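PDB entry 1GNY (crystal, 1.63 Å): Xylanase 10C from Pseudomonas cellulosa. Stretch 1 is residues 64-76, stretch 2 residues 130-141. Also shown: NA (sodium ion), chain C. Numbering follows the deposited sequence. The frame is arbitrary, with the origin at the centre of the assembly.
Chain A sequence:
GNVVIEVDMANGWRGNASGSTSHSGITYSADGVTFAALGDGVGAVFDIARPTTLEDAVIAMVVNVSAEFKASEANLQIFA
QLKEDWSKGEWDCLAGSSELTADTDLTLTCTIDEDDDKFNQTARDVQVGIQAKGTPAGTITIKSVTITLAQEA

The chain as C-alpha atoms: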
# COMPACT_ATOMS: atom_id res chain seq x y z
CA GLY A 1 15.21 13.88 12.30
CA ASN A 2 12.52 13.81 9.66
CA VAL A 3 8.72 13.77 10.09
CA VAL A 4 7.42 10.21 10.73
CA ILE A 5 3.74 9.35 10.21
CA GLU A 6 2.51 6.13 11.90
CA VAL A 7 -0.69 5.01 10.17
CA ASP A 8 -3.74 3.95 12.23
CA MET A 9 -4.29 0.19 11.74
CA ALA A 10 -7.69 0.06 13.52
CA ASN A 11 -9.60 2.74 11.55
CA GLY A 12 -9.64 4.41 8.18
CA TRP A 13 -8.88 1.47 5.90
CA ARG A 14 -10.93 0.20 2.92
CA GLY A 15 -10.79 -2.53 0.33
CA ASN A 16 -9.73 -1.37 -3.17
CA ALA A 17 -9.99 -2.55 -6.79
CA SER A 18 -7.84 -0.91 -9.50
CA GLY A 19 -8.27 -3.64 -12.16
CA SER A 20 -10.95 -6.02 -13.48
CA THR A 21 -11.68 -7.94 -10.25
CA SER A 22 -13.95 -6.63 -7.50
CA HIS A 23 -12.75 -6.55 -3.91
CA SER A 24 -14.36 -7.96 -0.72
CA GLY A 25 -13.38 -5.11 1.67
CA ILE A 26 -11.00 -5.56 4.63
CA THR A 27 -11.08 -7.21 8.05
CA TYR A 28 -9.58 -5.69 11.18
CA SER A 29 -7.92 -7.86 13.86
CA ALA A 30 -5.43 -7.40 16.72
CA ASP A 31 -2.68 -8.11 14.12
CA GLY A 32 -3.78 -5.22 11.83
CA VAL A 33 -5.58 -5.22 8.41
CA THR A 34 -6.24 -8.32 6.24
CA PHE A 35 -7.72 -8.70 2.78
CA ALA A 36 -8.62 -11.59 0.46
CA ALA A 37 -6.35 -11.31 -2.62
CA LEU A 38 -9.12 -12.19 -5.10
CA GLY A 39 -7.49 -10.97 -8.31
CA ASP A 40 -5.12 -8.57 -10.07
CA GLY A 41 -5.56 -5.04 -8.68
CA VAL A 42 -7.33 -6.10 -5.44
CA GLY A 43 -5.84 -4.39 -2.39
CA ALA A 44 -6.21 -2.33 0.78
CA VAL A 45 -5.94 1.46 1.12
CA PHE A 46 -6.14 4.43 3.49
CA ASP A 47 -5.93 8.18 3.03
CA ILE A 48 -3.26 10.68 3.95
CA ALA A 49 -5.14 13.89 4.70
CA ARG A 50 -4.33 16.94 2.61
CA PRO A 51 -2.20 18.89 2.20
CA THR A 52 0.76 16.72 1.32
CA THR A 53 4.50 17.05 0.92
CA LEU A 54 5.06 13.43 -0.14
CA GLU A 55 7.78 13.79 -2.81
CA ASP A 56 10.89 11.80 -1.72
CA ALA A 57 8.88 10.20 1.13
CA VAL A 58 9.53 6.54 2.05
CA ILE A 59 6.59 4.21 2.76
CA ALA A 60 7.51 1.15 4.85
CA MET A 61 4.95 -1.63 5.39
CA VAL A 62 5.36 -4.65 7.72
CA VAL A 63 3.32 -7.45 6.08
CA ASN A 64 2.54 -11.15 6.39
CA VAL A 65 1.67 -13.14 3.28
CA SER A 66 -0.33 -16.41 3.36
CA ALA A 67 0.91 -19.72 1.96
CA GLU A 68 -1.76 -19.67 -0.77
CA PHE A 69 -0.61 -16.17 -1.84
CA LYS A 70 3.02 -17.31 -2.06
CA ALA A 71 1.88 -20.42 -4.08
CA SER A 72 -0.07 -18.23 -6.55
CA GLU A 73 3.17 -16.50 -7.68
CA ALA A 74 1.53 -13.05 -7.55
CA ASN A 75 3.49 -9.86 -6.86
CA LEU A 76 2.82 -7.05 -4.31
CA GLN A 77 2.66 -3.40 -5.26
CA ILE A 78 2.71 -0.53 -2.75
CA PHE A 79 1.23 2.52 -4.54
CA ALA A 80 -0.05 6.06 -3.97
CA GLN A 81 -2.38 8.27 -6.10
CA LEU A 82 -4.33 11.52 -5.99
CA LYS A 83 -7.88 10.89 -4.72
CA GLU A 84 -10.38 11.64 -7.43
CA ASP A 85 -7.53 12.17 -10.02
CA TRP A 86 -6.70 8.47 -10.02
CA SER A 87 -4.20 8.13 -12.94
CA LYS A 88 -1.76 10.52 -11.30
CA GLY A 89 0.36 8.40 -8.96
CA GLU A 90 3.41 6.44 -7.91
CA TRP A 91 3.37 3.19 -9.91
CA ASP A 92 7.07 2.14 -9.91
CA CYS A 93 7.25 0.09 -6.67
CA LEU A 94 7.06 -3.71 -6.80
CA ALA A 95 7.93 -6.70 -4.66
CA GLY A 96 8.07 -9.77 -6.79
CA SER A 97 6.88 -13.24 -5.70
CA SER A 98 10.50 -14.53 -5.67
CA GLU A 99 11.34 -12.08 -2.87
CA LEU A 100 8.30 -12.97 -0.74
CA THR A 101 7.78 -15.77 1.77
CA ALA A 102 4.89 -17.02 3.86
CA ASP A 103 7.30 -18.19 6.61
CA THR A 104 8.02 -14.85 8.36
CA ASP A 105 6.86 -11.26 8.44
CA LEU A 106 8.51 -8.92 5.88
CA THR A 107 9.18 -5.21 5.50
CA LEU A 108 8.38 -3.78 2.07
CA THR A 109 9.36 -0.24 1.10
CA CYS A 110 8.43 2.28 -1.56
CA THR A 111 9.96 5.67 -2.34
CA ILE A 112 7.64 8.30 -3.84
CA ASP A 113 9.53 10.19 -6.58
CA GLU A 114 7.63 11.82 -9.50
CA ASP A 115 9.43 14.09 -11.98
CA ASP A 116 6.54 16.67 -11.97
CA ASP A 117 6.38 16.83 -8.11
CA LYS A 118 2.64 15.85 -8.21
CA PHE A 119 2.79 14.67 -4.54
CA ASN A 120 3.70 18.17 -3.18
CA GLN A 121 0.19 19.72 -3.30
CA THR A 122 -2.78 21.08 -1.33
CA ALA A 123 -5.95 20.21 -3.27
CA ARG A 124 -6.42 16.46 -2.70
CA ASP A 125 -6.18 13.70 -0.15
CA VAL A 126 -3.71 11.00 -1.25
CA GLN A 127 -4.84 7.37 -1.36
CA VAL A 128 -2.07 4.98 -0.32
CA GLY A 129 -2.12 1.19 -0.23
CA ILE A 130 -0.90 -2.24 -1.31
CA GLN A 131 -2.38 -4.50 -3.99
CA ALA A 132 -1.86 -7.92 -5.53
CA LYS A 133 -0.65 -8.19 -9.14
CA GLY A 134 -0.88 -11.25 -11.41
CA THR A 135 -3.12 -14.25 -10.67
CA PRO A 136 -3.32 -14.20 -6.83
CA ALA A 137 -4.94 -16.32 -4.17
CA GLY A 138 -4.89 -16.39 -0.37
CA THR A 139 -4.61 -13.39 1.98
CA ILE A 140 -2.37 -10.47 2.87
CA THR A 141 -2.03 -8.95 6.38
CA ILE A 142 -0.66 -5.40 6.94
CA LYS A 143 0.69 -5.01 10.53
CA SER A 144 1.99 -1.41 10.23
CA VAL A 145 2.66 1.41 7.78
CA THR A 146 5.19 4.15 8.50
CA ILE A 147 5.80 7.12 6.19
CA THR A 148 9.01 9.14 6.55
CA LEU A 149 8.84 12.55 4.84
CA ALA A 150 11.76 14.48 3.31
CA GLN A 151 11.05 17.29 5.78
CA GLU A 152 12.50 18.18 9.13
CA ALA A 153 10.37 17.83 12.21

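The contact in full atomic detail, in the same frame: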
# COMPACT_ATOMS: atom_id res chain seq x y z
N ASN A 64 2.46 -9.69 6.34
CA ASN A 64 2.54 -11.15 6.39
C ASN A 64 1.72 -11.70 5.26
O ASN A 64 0.53 -11.33 5.09
CB ASN A 64 2.08 -11.73 7.70
CG ASN A 64 2.42 -13.21 7.81
OD1 ASN A 64 1.70 -14.05 7.29
ND2 ASN A 64 3.58 -13.53 8.44
N VAL A 65 2.33 -12.56 4.46
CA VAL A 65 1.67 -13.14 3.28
C VAL A 65 1.31 -14.62 3.52
O VAL A 65 2.09 -15.35 4.10
CB VAL A 65 2.41 -12.86 1.93
CG1 VAL A 65 3.54 -11.78 2.05
CG2 VAL A 65 2.88 -14.11 1.22
N SER A 66 0.10 -15.02 3.12
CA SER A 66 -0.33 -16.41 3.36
C SER A 66 0.35 -17.38 2.39
O SER A 66 0.85 -17.02 1.31
CB SER A 66 -1.85 -16.59 3.24
OG SER A 66 -2.28 -16.60 1.89
N ALA A 67 0.32 -18.65 2.78
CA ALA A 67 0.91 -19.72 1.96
C ALA A 67 0.27 -19.80 0.56
O ALA A 67 0.96 -19.96 -0.46
CB ALA A 67 0.78 -21.06 2.69
N GLU A 68 -1.06 -19.67 0.51
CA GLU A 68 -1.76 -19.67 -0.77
C GLU A 68 -1.33 -18.49 -1.66
O GLU A 68 -1.25 -18.63 -2.88
CB GLU A 68 -3.28 -19.65 -0.57
CG GLU A 68 -3.87 -21.00 -0.19
CD GLU A 68 -5.35 -20.91 0.19
OE1 GLU A 68 -5.85 -19.81 0.51
OE2 GLU A 68 -6.04 -21.95 0.15
N PHE A 69 -1.08 -17.33 -1.05
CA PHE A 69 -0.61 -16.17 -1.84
C PHE A 69 0.79 -16.47 -2.41
O PHE A 69 1.05 -16.21 -3.58
CB PHE A 69 -0.59 -14.86 -1.04
CG PHE A 69 -0.27 -13.64 -1.89
CD1 PHE A 69 1.05 -13.29 -2.23
CD2 PHE A 69 -1.28 -12.86 -2.40
CE1 PHE A 69 1.30 -12.19 -3.04
CE2 PHE A 69 -1.01 -11.78 -3.23
CZ PHE A 69 0.27 -11.45 -3.55
N LYS A 70 1.67 -16.97 -1.56
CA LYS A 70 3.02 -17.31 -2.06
C LYS A 70 2.93 -18.36 -3.21
O LYS A 70 3.61 -18.20 -4.25
CB LYS A 70 3.92 -17.80 -0.91
CG LYS A 70 5.28 -18.37 -1.35
CD LYS A 70 6.18 -17.36 -1.99
CE LYS A 70 7.56 -17.98 -2.30
NZ LYS A 70 8.51 -17.02 -2.99
N ALA A 71 2.07 -19.37 -3.04
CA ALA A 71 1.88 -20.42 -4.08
C ALA A 71 1.34 -19.89 -5.42
O ALA A 71 1.68 -20.42 -6.50
CB ALA A 71 0.99 -21.56 -3.57
N SER A 72 0.56 -18.81 -5.37
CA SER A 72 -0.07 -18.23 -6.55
C SER A 72 0.92 -17.51 -7.48
O SER A 72 0.58 -17.18 -8.61
CB SER A 72 -1.16 -17.23 -6.15
OG SER A 72 -0.58 -15.99 -5.76
N GLU A 73 2.10 -17.20 -6.96
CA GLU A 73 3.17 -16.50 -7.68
C GLU A 73 2.87 -15.04 -8.01
O GLU A 73 3.53 -14.44 -8.84
CB GLU A 73 3.64 -17.28 -8.91
CG GLU A 73 4.38 -18.54 -8.52
CD GLU A 73 5.00 -19.23 -9.74
OE1 GLU A 73 4.24 -19.86 -10.49
OE2 GLU A 73 6.22 -19.07 -9.98
N ALA A 74 1.88 -14.46 -7.33
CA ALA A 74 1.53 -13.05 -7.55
C ALA A 74 2.53 -12.11 -6.88
O ALA A 74 3.24 -12.47 -5.95
CB ALA A 74 0.12 -12.75 -7.05
N ASN A 75 2.59 -10.88 -7.39
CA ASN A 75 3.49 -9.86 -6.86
C ASN A 75 2.72 -8.89 -5.94
O ASN A 75 1.48 -8.93 -5.95
CB ASN A 75 4.12 -9.04 -7.98
CG ASN A 75 4.89 -9.90 -8.98
OD1 ASN A 75 5.55 -10.90 -8.63
ND2 ASN A 75 4.76 -9.54 -10.27
N LEU A 76 3.45 -8.09 -5.19
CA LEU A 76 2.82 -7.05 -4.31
C LEU A 76 3.32 -5.69 -4.71
O LEU A 76 4.57 -5.43 -4.78
CB LEU A 76 3.12 -7.30 -2.83
CG LEU A 76 2.34 -8.41 -2.14
CD1 LEU A 76 2.88 -8.62 -0.72
CD2 LEU A 76 0.83 -8.13 -2.12
N ILE A 130 -1.64 -1.09 -0.75
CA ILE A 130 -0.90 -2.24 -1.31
C ILE A 130 -1.89 -3.14 -2.03
O ILE A 130 -3.01 -3.34 -1.55
CB ILE A 130 -0.09 -2.99 -0.20
CG1 ILE A 130 0.91 -3.98 -0.83
CG2 ILE A 130 -0.99 -3.60 0.85
CD1 ILE A 130 1.89 -4.60 0.21
N GLN A 131 -1.49 -3.68 -3.17
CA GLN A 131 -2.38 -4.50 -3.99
C GLN A 131 -1.65 -5.70 -4.60
O GLN A 131 -0.41 -5.63 -4.80
CB GLN A 131 -3.06 -3.68 -5.10
CG GLN A 131 -2.06 -3.06 -6.12
CD GLN A 131 -2.76 -2.19 -7.18
OE1 GLN A 131 -3.98 -1.98 -7.09
NE2 GLN A 131 -1.98 -1.70 -8.18
N ALA A 132 -2.40 -6.74 -4.89
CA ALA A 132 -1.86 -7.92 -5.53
C ALA A 132 -1.80 -7.68 -7.04
O ALA A 132 -2.66 -7.02 -7.62
CB ALA A 132 -2.73 -9.11 -5.23
N LYS A 133 -0.79 -8.25 -7.68
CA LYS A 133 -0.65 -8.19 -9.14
C LYS A 133 -0.34 -9.59 -9.68
O LYS A 133 0.56 -10.25 -9.18
CB LYS A 133 0.47 -7.25 -9.59
CG LYS A 133 0.40 -5.79 -9.12
CD LYS A 133 -0.70 -5.05 -9.76
CE LYS A 133 -0.39 -4.53 -11.18
NZ LYS A 133 -1.77 -4.32 -11.84
N GLY A 134 -1.04 -9.97 -10.74
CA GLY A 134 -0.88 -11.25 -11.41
C GLY A 134 -2.14 -12.10 -11.33
O GLY A 134 -3.20 -11.65 -11.69
N THR A 135 -2.00 -13.36 -10.89
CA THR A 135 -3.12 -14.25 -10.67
C THR A 135 -3.10 -14.74 -9.20
O THR A 135 -2.75 -15.87 -8.93
CB THR A 135 -3.07 -15.45 -11.69
OG1 THR A 135 -2.98 -14.94 -13.04
CG2 THR A 135 -4.33 -16.25 -11.66
N PRO A 136 -3.45 -13.87 -8.26
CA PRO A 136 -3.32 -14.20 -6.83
C PRO A 136 -4.37 -15.12 -6.25
O PRO A 136 -5.42 -15.40 -6.85
CB PRO A 136 -3.45 -12.82 -6.15
CG PRO A 136 -4.33 -12.06 -7.06
CD PRO A 136 -3.98 -12.51 -8.44
N ALA A 137 -4.05 -15.58 -5.06
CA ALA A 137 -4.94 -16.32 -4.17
C ALA A 137 -4.50 -16.04 -2.74
O ALA A 137 -3.54 -15.31 -2.51
CB ALA A 137 -4.92 -17.78 -4.48
N GLY A 138 -5.25 -16.54 -1.77
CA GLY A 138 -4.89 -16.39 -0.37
C GLY A 138 -5.13 -14.96 0.16
O GLY A 138 -5.92 -14.21 -0.38
N THR A 139 -4.42 -14.65 1.23
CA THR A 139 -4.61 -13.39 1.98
C THR A 139 -3.32 -12.66 2.20
O THR A 139 -2.22 -13.24 2.07
CB THR A 139 -5.30 -13.63 3.34
OG1 THR A 139 -4.44 -14.41 4.19
CG2 THR A 139 -6.56 -14.44 3.20
N ILE A 140 -3.47 -11.37 2.51
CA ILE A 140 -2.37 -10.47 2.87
C ILE A 140 -2.76 -9.76 4.16
O ILE A 140 -3.89 -9.27 4.25
CB ILE A 140 -2.12 -9.42 1.76
CG1 ILE A 140 -1.64 -10.06 0.44
CG2 ILE A 140 -1.08 -8.38 2.23
CD1 ILE A 140 -0.34 -10.81 0.47
N THR A 141 -1.85 -9.71 5.14
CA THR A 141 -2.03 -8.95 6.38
C THR A 141 -1.02 -7.81 6.45
O THR A 141 0.19 -8.02 6.28
CB THR A 141 -1.93 -9.82 7.64
OG1 THR A 141 -2.98 -10.81 7.62
CG2 THR A 141 -2.11 -8.99 8.91
NA NA C . 2.63 -16.18 6.56
O HOH W 1 4.30 -16.37 8.78
O HOH W 2 -7.40 -18.56 -1.88
O HOH W 3 0.38 -14.81 -10.40
O HOH W 4 -1.63 -18.37 -9.97
O HOH W 5 1.35 -17.58 7.03

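A strand–helix–strand stretch and a strand–loop–strand stretch of one chain pair antiparallel at both ends, and between these two short ladders a helix of the first stretch packs on the loop of the second, with the Phe69 ring packed against Ile140, Ala132 and Pro136. At one end Asn64 and Thr141 form a hydrogen-bonded pair: Asn64 N donates to Thr141 O (2.8 Å) and Thr141 N to Asn64 O (2.9 Å), both nearly linear. At the other end Asn75 and Lys133 repeat the pattern, Asn75 N to Lys133 O at 2.8 Å and Lys133 N to Asn75 O at 2.9 Å. Next to these lie the non-hydrogen-bonded pairs Val65–Ile140 and Leu76–Ala132, where the backbones draw close without N–H···O bonds between the paired residues; around the Leu76–Ala132 pair, Ala132 CA lies 3.5 Å from Asn75 O and Leu76 CA 3.6 Å from Gln131 O, both CA–H···O contacts.

Ser66 carries the first ladder into the helix. Its backbone N donates to Thr139 O (3.1 Å), while its side chain, chi1 in p, places OG to accept from Thr139 N (3.0 Å) and also from Phe69 N (3.3 Å). The second is a capping bond, with Ser66 at the N-cap position of the helix that begins at Ala67, so one hydroxyl oxygen serves both a free helical NH and the facing strand. Gly138 makes room for this arrangement: an ideal CB there would lie 2.4 Å from Ser66 OG and 2.6 Å from Phe69 N, and its positive phi also favours glycine. Beside it, Ala137 O approaches Phe69 CA to 3.1 Å in a CA–H···O contact.

The apolar contacts gather round Phe69 and Ile140. Ile140 CD1 sits over one face of the ring, 3.6 Å from the centroid of Phe69 and 11° off the normal, a CH–pi contact. Ala132 CB lies at the ring edge, 3.8 Å from Phe69 CE2, and Pro136 CB is 3.9 Å from the same Phe69 CE2. The Ile140 methyl links further neighbours: CD1 of Ile140 is 3.7 Å from Val65 CB and 3.9 Å from Leu76 CD2. Thus Val65, Leu76, Ala132 and Ile140, all on one face of the sheet, share a buried cluster with the ring, whereas Asn64, Asn75, Lys133 and Thr141 project from the other face.

Farther along, Ser72 OG donates to Phe69 O (2.7 Å) and accepts from Ala74 N (3.3 Å), bracing the turn in which Glu73 takes positive phi. Ala74 CB then packs on Pro136 CB (3.7 Å). Water bridges the more open margins: water 3 donates to Ser72 O (3.0 Å) and accepts from Thr135 N (2.8 Å), water 4 donates to Ser72 O and Thr135 O (2.9 Å each), and water 2 joins Glu68 OE1 (3.1 Å) to Gly138 N (3.0 Å). Beside the first ladder, the sodium ion NA binds Asn64 OD1 (2.4 Å) and Val65 O (2.6 Å), with waters 1 and 5 and one atom from elsewhere in the structure.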